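Local coordinates for putative isochorismatase (Burkholderia xenovorans, PDB 3OQP), which is probably a hydrolase of the isochorismatase-like family of cysteine hydrolases, although its natural substrate has not been established, at residues Q15-T20 against S62-R67; I53-A58 against A72-V77; G21-E26 against G145-E150; S32-I37 against T115-H120. All coordinates share one frame; numbering follows the deposited sequence. Where two conformers were deposited one is given.

Overall arrangement
All four contacts belong to one alpha/beta domain with a six-stranded parallel sheet. Their first segments come in the order 15-20, 21-26, 32-37 and 53-58, followed by the partners 62-67, 72-77, 115-120 and 145-150. Contact 1 touches all the others: its centre lies about 8 Å from that of contact 2, 12 Å from contact 3 and 15 Å from contact 4. Contact 2 involves strand 51-56, and contact 4 ties helix 30-47 to the turn after strand 111-115. Contacts 2 and 3 do not touch, their nearest atoms being about 8 Å apart. The four contacts join the loops after several parallel strands, the end of the sheet where the family probably carries its active site.

Contact 1. Residues Q15-T20 against S62-R67; sequences QNEYVT and SPLFAR
Glu17 OE1 is gripped by two donors. Phe65 N reaches it at 2.8 Å along a nearly straight bond (168°) that uses the anti lone pair, and water 1 donates to Glu17 OE1 at 2.7 Å. The same water accepts from Ala66 N, so the carboxylate addresses two successive amides of 62-67, one directly, one through water; OE2 takes the backbone N of Asp22. These donors would probably stabilise the ionised form. With CG anti to the backbone N, the bend of Glu17 at chi2 (72°) turns the carboxylate to Phe65 N. Glu17 CB lies over one face of the Phe65 ring, 4.0 Å from its centroid, as a CH-pi contact. Leu64 CD2 packs on Glu17 CD at 3.8 Å. The tip of Phe65 stands over a face of Tyr18, CZ to CZ 3.4 Å, with ring planes inclined at 59°. Gln15 NE2 lies at the rim of Phe65, 3.8 Å from CD1, but spends its hydrogens on Ala72 O and Asn56 O. The contact joins the loops after strands 7-12 and 51-56, and a tetraethylene glycol, probably from the crystallisation liquor, lies beside Phe65 and may mark a pocket at this end of the alpha/beta fold.

Contact 2. Residues I53-A58 against A72-V77; sequences IVQNFA and AELHPV
The end of strand 51-56 and residues 72-75 run in roughly opposite directions, Gln55 facing Leu74 with 7.1 Å between CA atoms and Phe57 facing Ala72 at 6.6 Å between theirs. Side chains bridge this gap. Gln55, extended with CG anti to the backbone N (chi1 -174°), reaches across so that NE2 donates to Ala72 O at 2.9 Å; the acceptor lies in the amide plane, although the donor sits above the plane of the carbonyl. Gln55 OE1 accepts from Tyr86 OH, which with the Ala72 bond fixes the rotation of the amide. Water 2 accepts from Leu74 N at 3.0 Å and donates to Glu73 OE1, with only a weak bond from Gln55 NE2. Leu74 lays its branch against the Gln55 amide and sets both methyls on Ile53 CG2, CD1 at 3.9 Å, while the Phe57 ring meets Ala72 CB through CE1 at 3.9 Å. Beyond the touching residues, His75 is the N-cap of helix 76-79, its ND1 accepting from Val77 N at 3.0 Å. The contact therefore lies within the beta-alpha-beta unit of strand 51-56, helix 76-79 and strand 85-89, with Ile53 and Val77 packed on helix 30-47.

Contact 3. Residues G21-E26 against G145-E150; sequences GDLPIE and GSVPYE
Val147 is wedged among residues 23-25, its two methyls serving different neighbours. CG1, anti to the carbonyl carbon, presses on Pro24 O at 3.4 Å and also meets Ile25 CD1 at 4.0 Å, while CG2 approaches Leu23 CD1 at 4.2 Å from a side chain that crosses it at about a right angle. Ile25 sends its long branch along Gly145, CD1 to O 3.8 Å. Gly145 has phi and psi of 167° and 171°, at which a beta carbon would collide with the preceding carbonyl oxygen as well as with Ile25. The extended Glu26 chain crosses the Pro148 ring at about a right angle, the flat carboxylate resting on its corner with Glu26 CD 3.4 Å from Pro148 CD. Between these flanking packings, Glu26 N donates to Ser146 O at 2.9 Å, in the carbonyl plane and nearly straight, pinning two pieces of chain whose directions differ by 102°. The CB of Ser146 points away from 21-26, and its OG is hydrogen-bonded to His120 ND1. Around this joint, helix 158-173 packs on Glu26, Ser146 and Pro148, and the second subunit adds Asn201, from its helix 197-208, which bonds Pro148 O and packs on Leu23 and Val147.

Contact 4. Residues S32-I37 against T115-H120; sequences SSLANI and TGYMTH
Tyr117 points its hydroxyl into the side of helix 30-47, where OH donates to Ser33 OG at 2.7 Å, the acceptor in the ring plane. Ser33 holds OG between the backbone N and the carbonyl carbon (chi1 61°) and bonds weakly to Val30 O one turn back. Aliphatic groups one turn apart close round the phenol: Leu34 brings CG to 3.7 Å from Tyr117 OH, and Ile37 sets CD1 3.6 Å from the same oxygen and 3.9 Å from Tyr117 CZ. The buried hydroxyl is thus held by the bond to Ser33 among apolar side chains. Further along, Ile37 CG1 rests on Thr115 CB at 4.3 Å, and CD1 lies over Gly116, where the chain turns a corner with phi and psi of 100° and -165°. Beyond, Thr115 OG1 bonds Ile10 O, backbone bonds to strand 7-12 hold residues 115 and 117, and the Tyr18 ring meets that of Tyr117. A cis peptide then joins Tyr117 to Met118 (present as selenomethionine), whose N is hydrogen-bonded to OD2 of Cys122, here oxidised to 3-sulfinoalanine. Such a cis bond ahead of the presumed nucleophilic cysteine is a hallmark of the isochorismatase-like hydrolases, where it is thought to shape the oxyanion hole.

Contact 1. Residues Q15-T20 against S62-R67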
loop_
_atom_site.group_PDB
_atom_site.type_symbol
_atom_site.label_atom_id
_atom_site.label_comp_id
_atom_site.label_asym_id
_atom_site.label_seq_id
_atom_site.Cartn_x
_atom_site.Cartn_y
_atom_site.Cartn_z
ATOM N N GLN A 15 9.396 -6.202 17.082
ATOM C CA GLN A 15 9.203 -7.392 17.882
ATOM C C GLN A 15 10.140 -8.500 17.507
ATOM O O GLN A 15 10.713 -8.537 16.391
ATOM C CB GLN A 15 7.749 -7.819 17.673
ATOM C CG GLN A 15 6.729 -6.893 18.363
ATOM C CD GLN A 15 5.299 -7.081 17.902
ATOM O OE1 GLN A 15 4.796 -6.370 17.031
ATOM N NE2 GLN A 15 4.621 -8.052 18.496
ATOM N N ASN A 16 10.405 -9.407 18.461
ATOM C CA ASN A 16 11.415 -10.420 18.282
ATOM C C ASN A 16 11.179 -11.345 17.119
ATOM O O ASN A 16 12.173 -11.829 16.536
ATOM C CB ASN A 16 11.540 -11.273 19.550
ATOM C CG ASN A 16 12.120 -10.512 20.711
ATOM O OD1 ASN A 16 12.974 -9.644 20.505
ATOM N ND2 ASN A 16 11.676 -10.840 21.940
ATOM N N GLU A 17 9.943 -11.531 16.671
ATOM C CA GLU A 17 9.600 -12.396 15.574
ATOM C C GLU A 17 10.396 -12.036 14.334
ATOM O O GLU A 17 10.748 -12.906 13.526
ATOM C CB GLU A 17 8.100 -12.299 15.217
ATOM C CG GLU A 17 7.575 -13.453 14.476
ATOM C CD GLU A 17 7.463 -14.672 15.412
ATOM O OE1 GLU A 17 6.462 -14.753 16.204
ATOM O OE2 GLU A 17 8.378 -15.542 15.346
ATOM N N TYR A 18 10.614 -10.720 14.138
ATOM C CA TYR A 18 11.322 -10.182 13.012
ATOM C C TYR A 18 12.854 -10.319 13.073
ATOM O O TYR A 18 13.564 -10.104 12.062
ATOM C CB TYR A 18 10.993 -8.695 12.811
ATOM C CG TYR A 18 9.592 -8.461 12.291
ATOM C CD1 TYR A 18 9.192 -8.996 11.090
ATOM C CD2 TYR A 18 8.647 -7.713 13.029
ATOM C CE1 TYR A 18 7.905 -8.779 10.579
ATOM C CE2 TYR A 18 7.390 -7.420 12.465
ATOM C CZ TYR A 18 7.003 -8.017 11.289
ATOM O OH TYR A 18 5.774 -7.756 10.742
ATOM N N VAL A 19 13.389 -10.647 14.223
ATOM C CA VAL A 19 14.804 -10.644 14.484
ATOM C C VAL A 19 15.303 -12.037 14.783
ATOM O O VAL A 19 16.031 -12.640 13.999
ATOM C CB VAL A 19 15.135 -9.644 15.597
ATOM C CG1 VAL A 19 16.649 -9.518 15.758
ATOM C CG2 VAL A 19 14.534 -8.248 15.328
ATOM N N THR A 20 14.871 -12.580 15.906
ATOM C CA THR A 20 15.259 -13.924 16.351
ATOM C C THR A 20 14.228 -14.976 16.035
ATOM O O THR A 20 14.505 -16.172 16.190
ATOM C CB THR A 20 15.528 -13.908 17.853
ATOM O OG1 THR A 20 14.361 -13.459 18.544
ATOM C CG2 THR A 20 16.772 -12.994 18.173
ATOM N N SER A 62 -0.635 -19.190 17.629
ATOM C CA SER A 62 -0.498 -18.794 16.220
ATOM C C SER A 62 0.949 -19.026 15.825
ATOM O O SER A 62 1.828 -19.019 16.681
ATOM C CB SER A 62 -0.880 -17.308 16.011
ATOM O OG SER A 62 -2.241 -17.062 16.401
ATOM N N PRO A 63 1.206 -19.206 14.544
ATOM C CA PRO A 63 2.598 -19.457 14.209
ATOM C C PRO A 63 3.531 -18.243 14.345
ATOM O O PRO A 63 4.747 -18.433 14.528
ATOM C CB PRO A 63 2.523 -19.946 12.770
ATOM C CG PRO A 63 1.127 -20.397 12.606
ATOM C CD PRO A 63 0.322 -19.512 13.408
ATOM N N LEU A 64 2.944 -17.039 14.286
ATOM C CA LEU A 64 3.688 -15.789 14.369
ATOM C C LEU A 64 2.971 -14.783 15.254
ATOM O O LEU A 64 1.745 -14.704 15.257
ATOM C CB LEU A 64 3.879 -15.165 12.972
ATOM C CG LEU A 64 4.650 -15.937 11.870
ATOM C CD1 LEU A 64 4.476 -15.205 10.538
ATOM C CD2 LEU A 64 6.133 -16.107 12.151
ATOM N N PHE A 65 3.734 -14.018 16.019
ATOM C CA PHE A 65 3.196 -12.959 16.878
ATOM C C PHE A 65 2.211 -13.469 17.907
ATOM O O PHE A 65 1.358 -12.757 18.358
ATOM C CB PHE A 65 2.596 -11.793 16.020
ATOM C CG PHE A 65 3.574 -11.226 15.063
ATOM C CD1 PHE A 65 4.475 -10.328 15.517
ATOM C CD2 PHE A 65 3.586 -11.649 13.780
ATOM C CE1 PHE A 65 5.430 -9.812 14.618
ATOM C CE2 PHE A 65 4.535 -11.176 12.887
ATOM C CZ PHE A 65 5.445 -10.250 13.321
ATOM N N ALA A 66 2.379 -14.713 18.322
ATOM C CA ALA A 66 1.395 -15.297 19.243
ATOM C C ALA A 66 1.497 -14.684 20.615
ATOM O O ALA A 66 2.565 -14.617 21.204
ATOM C CB ALA A 66 1.596 -16.781 19.359
ATOM N N ARG A 67 0.367 -14.225 21.127
ATOM C CA ARG A 67 0.283 -13.797 22.525
ATOM C C ARG A 67 1.011 -14.741 23.487
ATOM O O ARG A 67 0.838 -15.976 23.443
ATOM C CB ARG A 67 -1.175 -13.680 22.944
ATOM C CG ARG A 67 -1.782 -12.337 22.570
ATOM C CD ARG A 67 -3.250 -12.237 22.990
ATOM N NE ARG A 67 -3.924 -11.185 22.223
ATOM C CZ ARG A 67 -3.795 -9.875 22.436
ATOM N NH1 ARG A 67 -3.005 -9.422 23.399
ATOM N NH2 ARG A 67 -4.474 -9.010 21.675
HETATM O O HOH W 1 5.079 -16.254 17.945
#

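Contact 2. Residues I53-A58 against A72-V77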
loop_
_atom_site.group_PDB
_atom_site.type_symbol
_atom_site.label_atom_id
_atom_site.label_comp_id
_atom_site.label_asym_id
_atom_site.label_seq_id
_atom_site.Cartn_x
_atom_site.Cartn_y
_atom_site.Cartn_z
ATOM N N ILE A 53 4.769 3.550 20.381
ATOM C CA ILE A 53 5.105 2.173 20.130
ATOM C C ILE A 53 3.839 1.398 19.755
ATOM O O ILE A 53 2.817 1.491 20.419
ATOM C CB ILE A 53 5.719 1.544 21.409
ATOM C CG1 ILE A 53 6.979 2.281 21.839
ATOM C CG2 ILE A 53 5.966 0.033 21.269
ATOM C CD1 ILE A 53 8.021 2.422 20.812
ATOM N N VAL A 54 3.947 0.573 18.718
ATOM C CA VAL A 54 2.868 -0.293 18.233
ATOM C C VAL A 54 3.346 -1.735 18.414
ATOM O O VAL A 54 4.483 -2.046 17.998
ATOM C CB VAL A 54 2.534 -0.023 16.780
ATOM C CG1 VAL A 54 1.382 -0.928 16.309
ATOM C CG2 VAL A 54 2.237 1.496 16.573
ATOM N N GLN A 55 2.481 -2.597 18.953
ATOM C CA GLN A 55 2.768 -4.011 19.115
ATOM C C GLN A 55 1.633 -4.798 18.467
ATOM O O GLN A 55 0.450 -4.577 18.801
ATOM C CB GLN A 55 2.930 -4.326 20.606
ATOM C CG GLN A 55 3.377 -5.744 20.908
ATOM C CD GLN A 55 3.670 -5.978 22.399
ATOM O OE1 GLN A 55 3.290 -5.186 23.259
ATOM N NE2 GLN A 55 4.467 -6.994 22.673
ATOM N N ASN A 56 1.989 -5.780 17.650
ATOM C CA ASN A 56 1.054 -6.569 16.875
ATOM C C ASN A 56 0.877 -7.941 17.554
ATOM O O ASN A 56 1.882 -8.621 17.801
ATOM C CB ASN A 56 1.569 -6.749 15.449
ATOM C CG ASN A 56 0.632 -7.514 14.569
ATOM O OD1 ASN A 56 -0.276 -6.912 13.996
ATOM N ND2 ASN A 56 0.814 -8.866 14.464
ATOM N N PHE A 57 -0.363 -8.341 17.839
ATOM C CA PHE A 57 -0.599 -9.661 18.355
ATOM C C PHE A 57 -1.529 -10.480 17.484
ATOM O O PHE A 57 -2.501 -9.979 16.935
ATOM C CB PHE A 57 -1.260 -9.545 19.725
ATOM C CG PHE A 57 -0.348 -9.049 20.800
ATOM C CD1 PHE A 57 0.699 -9.838 21.276
ATOM C CD2 PHE A 57 -0.601 -7.848 21.425
ATOM C CE1 PHE A 57 1.506 -9.392 22.310
ATOM C CE2 PHE A 57 0.219 -7.403 22.476
ATOM C CZ PHE A 57 1.261 -8.178 22.892
ATOM N N ALA A 58 -1.245 -11.785 17.460
ATOM C CA ALA A 58 -2.132 -12.820 16.945
ATOM C C ALA A 58 -2.475 -13.690 18.170
ATOM O O ALA A 58 -1.810 -13.624 19.218
ATOM C CB ALA A 58 -1.467 -13.662 15.913
ATOM N N ALA A 72 6.362 -12.475 20.053
ATOM C CA ALA A 72 5.494 -11.305 20.128
ATOM C C ALA A 72 6.030 -10.188 21.000
ATOM O O ALA A 72 5.508 -9.066 20.968
ATOM C CB ALA A 72 4.119 -11.727 20.665
ATOM N N GLU A 73 7.033 -10.458 21.808
ATOM C CA GLU A 73 7.545 -9.427 22.667
ATOM C C GLU A 73 8.302 -8.374 21.848
ATOM O O GLU A 73 8.922 -8.644 20.812
ATOM C CB GLU A 73 8.411 -9.996 23.787
ATOM C CG GLU A 73 7.586 -10.898 24.738
ATOM C CD GLU A 73 6.500 -10.093 25.454
ATOM O OE1 GLU A 73 6.859 -9.205 26.233
ATOM O OE2 GLU A 73 5.305 -10.317 25.211
ATOM N N LEU A 74 8.231 -7.162 22.352
ATOM C CA LEU A 74 8.982 -6.056 21.795
ATOM C C LEU A 74 10.465 -6.344 21.978
ATOM O O LEU A 74 10.905 -6.870 22.992
ATOM C CB LEU A 74 8.613 -4.770 22.537
ATOM C CG LEU A 74 7.212 -4.249 22.338
ATOM C CD1 LEU A 74 6.858 -3.166 23.304
ATOM C CD2 LEU A 74 7.070 -3.699 20.904
ATOM N N HIS A 75 11.224 -6.019 20.942
ATOM C CA HIS A 75 12.673 -6.203 20.947
ATOM C C HIS A 75 13.282 -5.305 22.008
ATOM O O HIS A 75 12.771 -4.228 22.256
ATOM C CB HIS A 75 13.244 -5.879 19.602
ATOM C CG HIS A 75 14.684 -6.206 19.462
ATOM N ND1 HIS A 75 15.680 -5.330 19.841
ATOM C CD2 HIS A 75 15.300 -7.319 19.002
ATOM C CE1 HIS A 75 16.856 -5.876 19.559
ATOM N NE2 HIS A 75 16.655 -7.102 19.100
ATOM N N PRO A 76 14.377 -5.737 22.662
ATOM C CA PRO A 76 15.059 -4.853 23.601
ATOM C C PRO A 76 15.355 -3.399 23.178
ATOM O O PRO A 76 15.353 -2.523 24.018
ATOM C CB PRO A 76 16.380 -5.612 23.872
ATOM C CG PRO A 76 15.984 -7.038 23.775
ATOM C CD PRO A 76 15.007 -7.077 22.623
ATOM N N VAL A 77 15.511 -3.112 21.885
ATOM C CA VAL A 77 15.666 -1.719 21.433
ATOM C C VAL A 77 14.490 -0.832 21.841
ATOM O O VAL A 77 14.651 0.336 22.194
ATOM C CB VAL A 77 15.858 -1.603 19.874
ATOM C CG1 VAL A 77 15.463 -0.236 19.383
ATOM C CG2 VAL A 77 17.279 -1.871 19.485
HETATM O O HOH W 2 6.887 -6.822 25.014
#

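Contact 3. Residues G21-E26 against G145-E150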
loop_
_atom_site.group_PDB
_atom_site.type_symbol
_atom_site.label_atom_id
_atom_site.label_comp_id
_atom_site.label_asym_id
_atom_site.label_seq_id
_atom_site.Cartn_x
_atom_site.Cartn_y
_atom_site.Cartn_z
ATOM N N GLY A 21 13.031 -14.567 15.577
ATOM C CA GLY A 21 11.944 -15.476 15.341
ATOM C C GLY A 21 11.769 -15.945 13.923
ATOM O O GLY A 21 12.752 -16.038 13.151
ATOM N N ASP A 22 10.532 -16.295 13.547
ATOM C CA ASP A 22 10.300 -16.968 12.276
ATOM C C ASP A 22 9.760 -16.122 11.148
ATOM O O ASP A 22 9.299 -16.665 10.149
ATOM C CB ASP A 22 9.504 -18.247 12.420
ATOM C CG ASP A 22 10.339 -19.437 12.077
ATOM O OD1 ASP A 22 10.660 -19.619 10.873
ATOM O OD2 ASP A 22 10.723 -20.149 13.030
ATOM N N LEU A 23 9.913 -14.805 11.264
ATOM C CA LEU A 23 9.649 -13.920 10.120
ATOM C C LEU A 23 10.826 -12.980 9.958
ATOM O O LEU A 23 10.700 -11.790 10.141
ATOM C CB LEU A 23 8.316 -13.207 10.321
ATOM C CG LEU A 23 7.758 -12.402 9.134
ATOM C CD1 LEU A 23 7.574 -13.279 7.902
ATOM C CD2 LEU A 23 6.412 -11.754 9.556
ATOM N N PRO A 24 11.991 -13.520 9.563
ATOM C CA PRO A 24 13.164 -12.699 9.710
ATOM C C PRO A 24 13.298 -11.633 8.644
ATOM O O PRO A 24 13.307 -11.927 7.446
ATOM C CB PRO A 24 14.317 -13.702 9.641
ATOM C CG PRO A 24 13.786 -14.886 9.180
ATOM C CD PRO A 24 12.318 -14.921 9.286
ATOM N N ILE A 25 13.417 -10.395 9.085
ATOM C CA ILE A 25 13.683 -9.292 8.155
ATOM C C ILE A 25 14.993 -9.533 7.379
ATOM O O ILE A 25 16.021 -9.860 8.012
ATOM C CB ILE A 25 13.732 -7.972 8.934
ATOM C CG1 ILE A 25 12.385 -7.608 9.535
ATOM C CG2 ILE A 25 14.291 -6.852 8.049
ATOM C CD1 ILE A 25 11.277 -7.250 8.517
ATOM N N GLU A 26 14.962 -9.327 6.065
ATOM C CA GLU A 26 16.145 -9.544 5.204
ATOM C C GLU A 26 16.658 -8.294 4.517
ATOM O O GLU A 26 17.787 -8.316 4.089
ATOM C CB GLU A 26 15.929 -10.593 4.129
ATOM C CG GLU A 26 15.665 -11.927 4.727
ATOM C CD GLU A 26 15.677 -13.080 3.707
ATOM O OE1 GLU A 26 16.047 -12.864 2.512
ATOM O OE2 GLU A 26 15.324 -14.193 4.165
ATOM N N GLY A 145 11.936 -2.276 6.986
ATOM C CA GLY A 145 12.420 -3.407 6.211
ATOM C C GLY A 145 11.371 -4.428 5.830
ATOM O O GLY A 145 10.215 -4.381 6.344
ATOM N N SER A 146 11.801 -5.345 4.964
ATOM C CA SER A 146 10.954 -6.361 4.355
ATOM C C SER A 146 11.567 -7.742 4.460
ATOM O O SER A 146 12.705 -7.907 4.933
ATOM C CB SER A 146 10.672 -6.042 2.867
ATOM O OG SER A 146 9.951 -4.826 2.709
ATOM N N VAL A 147 10.754 -8.714 4.073
ATOM C CA VAL A 147 11.100 -10.144 4.009
ATOM C C VAL A 147 10.803 -10.531 2.549
ATOM O O VAL A 147 10.021 -9.884 1.887
ATOM C CB VAL A 147 10.250 -11.016 4.975
ATOM C CG1 VAL A 147 10.379 -10.459 6.389
ATOM C CG2 VAL A 147 8.785 -11.129 4.546
ATOM N N PRO A 148 11.398 -11.625 2.036
ATOM C CA PRO A 148 11.046 -12.108 0.677
ATOM C C PRO A 148 9.733 -12.920 0.752
ATOM O O PRO A 148 9.380 -13.509 1.792
ATOM C CB PRO A 148 12.235 -12.984 0.301
ATOM C CG PRO A 148 12.614 -13.582 1.629
ATOM C CD PRO A 148 12.501 -12.399 2.612
ATOM N N TYR A 149 9.014 -12.959 -0.364
ATOM C CA TYR A 149 7.770 -13.695 -0.464
ATOM C C TYR A 149 7.750 -14.460 -1.813
ATOM O O TYR A 149 8.202 -13.945 -2.863
ATOM C CB TYR A 149 6.554 -12.761 -0.557
ATOM C CG TYR A 149 6.119 -12.051 0.698
ATOM C CD1 TYR A 149 6.266 -12.584 1.944
ATOM C CD2 TYR A 149 5.362 -10.907 0.594
ATOM C CE1 TYR A 149 5.768 -11.941 3.074
ATOM C CE2 TYR A 149 4.842 -10.245 1.729
ATOM C CZ TYR A 149 5.055 -10.774 2.967
ATOM O OH TYR A 149 4.588 -10.089 4.064
ATOM N N GLU A 150 7.207 -15.646 -1.759
ATOM C CA GLU A 150 6.855 -16.370 -2.960
ATOM C C GLU A 150 5.503 -17.022 -2.740
ATOM O O GLU A 150 5.288 -17.703 -1.740
ATOM C CB GLU A 150 7.935 -17.407 -3.344
ATOM C CG GLU A 150 7.713 -17.946 -4.758
ATOM C CD GLU A 150 8.865 -18.803 -5.289
ATOM O OE1 GLU A 150 9.866 -19.023 -4.555
ATOM O OE2 GLU A 150 8.721 -19.255 -6.442
#

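Contact 4. Residues S32-I37 against T115-H120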
loop_
_atom_site.group_PDB
_atom_site.type_symbol
_atom_site.label_atom_id
_atom_site.label_comp_id
_atom_site.label_asym_id
_atom_site.label_seq_id
_atom_site.Cartn_x
_atom_site.Cartn_y
_atom_site.Cartn_z
ATOM N N SER A 32 21.140 -3.328 11.187
ATOM C CA SER A 32 21.313 -1.912 10.799
ATOM C C SER A 32 20.026 -1.104 11.006
ATOM O O SER A 32 20.042 0.087 11.324
ATOM C CB SER A 32 21.778 -1.739 9.337
ATOM O OG SER A 32 20.738 -1.938 8.349
ATOM N N SER A 33 18.900 -1.710 10.696
ATOM C CA SER A 33 17.625 -1.002 10.958
ATOM C C SER A 33 17.279 -0.915 12.430
ATOM O O SER A 33 16.789 0.122 12.865
ATOM C CB SER A 33 16.479 -1.548 10.112
ATOM O OG SER A 33 16.232 -2.919 10.381
ATOM N N LEU A 34 17.570 -1.964 13.199
ATOM C CA LEU A 34 17.345 -1.868 14.647
ATOM C C LEU A 34 18.147 -0.722 15.234
ATOM O O LEU A 34 17.614 0.040 16.061
ATOM C CB LEU A 34 17.707 -3.174 15.365
ATOM C CG LEU A 34 16.731 -4.311 15.187
ATOM C CD1 LEU A 34 17.366 -5.624 15.625
ATOM C CD2 LEU A 34 15.423 -4.085 15.971
ATOM N N ALA A 35 19.404 -0.583 14.809
ATOM C CA ALA A 35 20.240 0.493 15.318
ATOM C C ALA A 35 19.678 1.872 14.952
ATOM O O ALA A 35 19.731 2.798 15.755
ATOM C CB ALA A 35 21.677 0.332 14.832
ATOM N N ASN A 36 19.118 1.989 13.752
ATOM C CA ASN A 36 18.578 3.269 13.336
ATOM C C ASN A 36 17.281 3.626 14.001
ATOM O O ASN A 36 17.007 4.765 14.308
ATOM C CB ASN A 36 18.436 3.292 11.816
ATOM C CG ASN A 36 19.755 3.477 11.123
ATOM O OD1 ASN A 36 20.686 4.084 11.700
ATOM N ND2 ASN A 36 19.891 2.902 9.966
ATOM N N ILE A 37 16.481 2.605 14.281
ATOM C CA ILE A 37 15.233 2.741 15.098
ATOM C C ILE A 37 15.644 3.338 16.439
ATOM O O ILE A 37 15.007 4.288 16.935
ATOM C CB ILE A 37 14.446 1.396 15.273
ATOM C CG1 ILE A 37 13.763 1.010 13.945
ATOM C CG2 ILE A 37 13.361 1.474 16.343
ATOM C CD1 ILE A 37 13.430 -0.450 13.771
ATOM N N THR A 115 8.712 4.276 11.306
ATOM C CA THR A 115 9.792 3.321 11.421
ATOM C C THR A 115 9.164 1.963 11.836
ATOM O O THR A 115 7.996 1.888 12.288
ATOM C CB THR A 115 10.834 3.754 12.489
ATOM O OG1 THR A 115 10.212 3.756 13.791
ATOM C CG2 THR A 115 11.460 5.093 12.120
ATOM N N GLY A 116 9.955 0.940 11.714
ATOM C CA GLY A 116 9.565 -0.389 12.087
ATOM C C GLY A 116 9.157 -1.221 10.875
ATOM O O GLY A 116 9.502 -0.911 9.740
ATOM N N TYR A 117 8.495 -2.326 11.166
ATOM C CA TYR A 117 8.308 -3.412 10.228
ATOM C C TYR A 117 6.853 -3.830 10.095
ATOM O O TYR A 117 6.082 -3.738 11.044
ATOM C CB TYR A 117 9.086 -4.652 10.726
ATOM C CG TYR A 117 10.540 -4.385 11.106
ATOM C CD1 TYR A 117 11.452 -3.868 10.207
ATOM C CD2 TYR A 117 10.961 -4.578 12.409
ATOM C CE1 TYR A 117 12.780 -3.603 10.615
ATOM C CE2 TYR A 117 12.279 -4.365 12.812
ATOM C CZ TYR A 117 13.195 -3.858 11.905
ATOM O OH TYR A 117 14.482 -3.587 12.368
HETATM N N MSE A 118 6.455 -4.406 8.950
HETATM C CA MSE A 118 7.235 -4.478 7.731
HETATM C C MSE A 118 6.874 -3.310 6.817
HETATM O O MSE A 118 5.743 -2.841 6.764
HETATM C CB MSE A 118 6.960 -5.720 6.940
HETATM C CG MSE A 118 7.351 -6.935 7.740
HETATM SE SE MSE A 118 6.917 -8.698 6.859
HETATM C CE MSE A 118 5.129 -8.666 7.186
ATOM N N THR A 119 7.836 -2.888 6.003
ATOM C CA THR A 119 7.730 -1.815 4.961
ATOM C C THR A 119 6.389 -1.924 4.193
ATOM O O THR A 119 5.606 -0.977 4.093
ATOM C CB THR A 119 8.873 -1.861 3.977
ATOM O OG1 THR A 119 10.035 -1.511 4.712
ATOM C CG2 THR A 119 8.608 -0.910 2.853
ATOM N N HIS A 120 6.140 -3.108 3.660
ATOM C CA HIS A 120 5.070 -3.403 2.716
ATOM C C HIS A 120 3.729 -3.830 3.309
ATOM O O HIS A 120 2.812 -4.081 2.524
ATOM C CB HIS A 120 5.613 -4.469 1.759
ATOM C CG HIS A 120 5.981 -5.703 2.480
ATOM N ND1 HIS A 120 7.231 -5.870 3.046
ATOM C CD2 HIS A 120 5.257 -6.799 2.775
ATOM C CE1 HIS A 120 7.209 -7.024 3.730
ATOM N NE2 HIS A 120 6.029 -7.614 3.553
#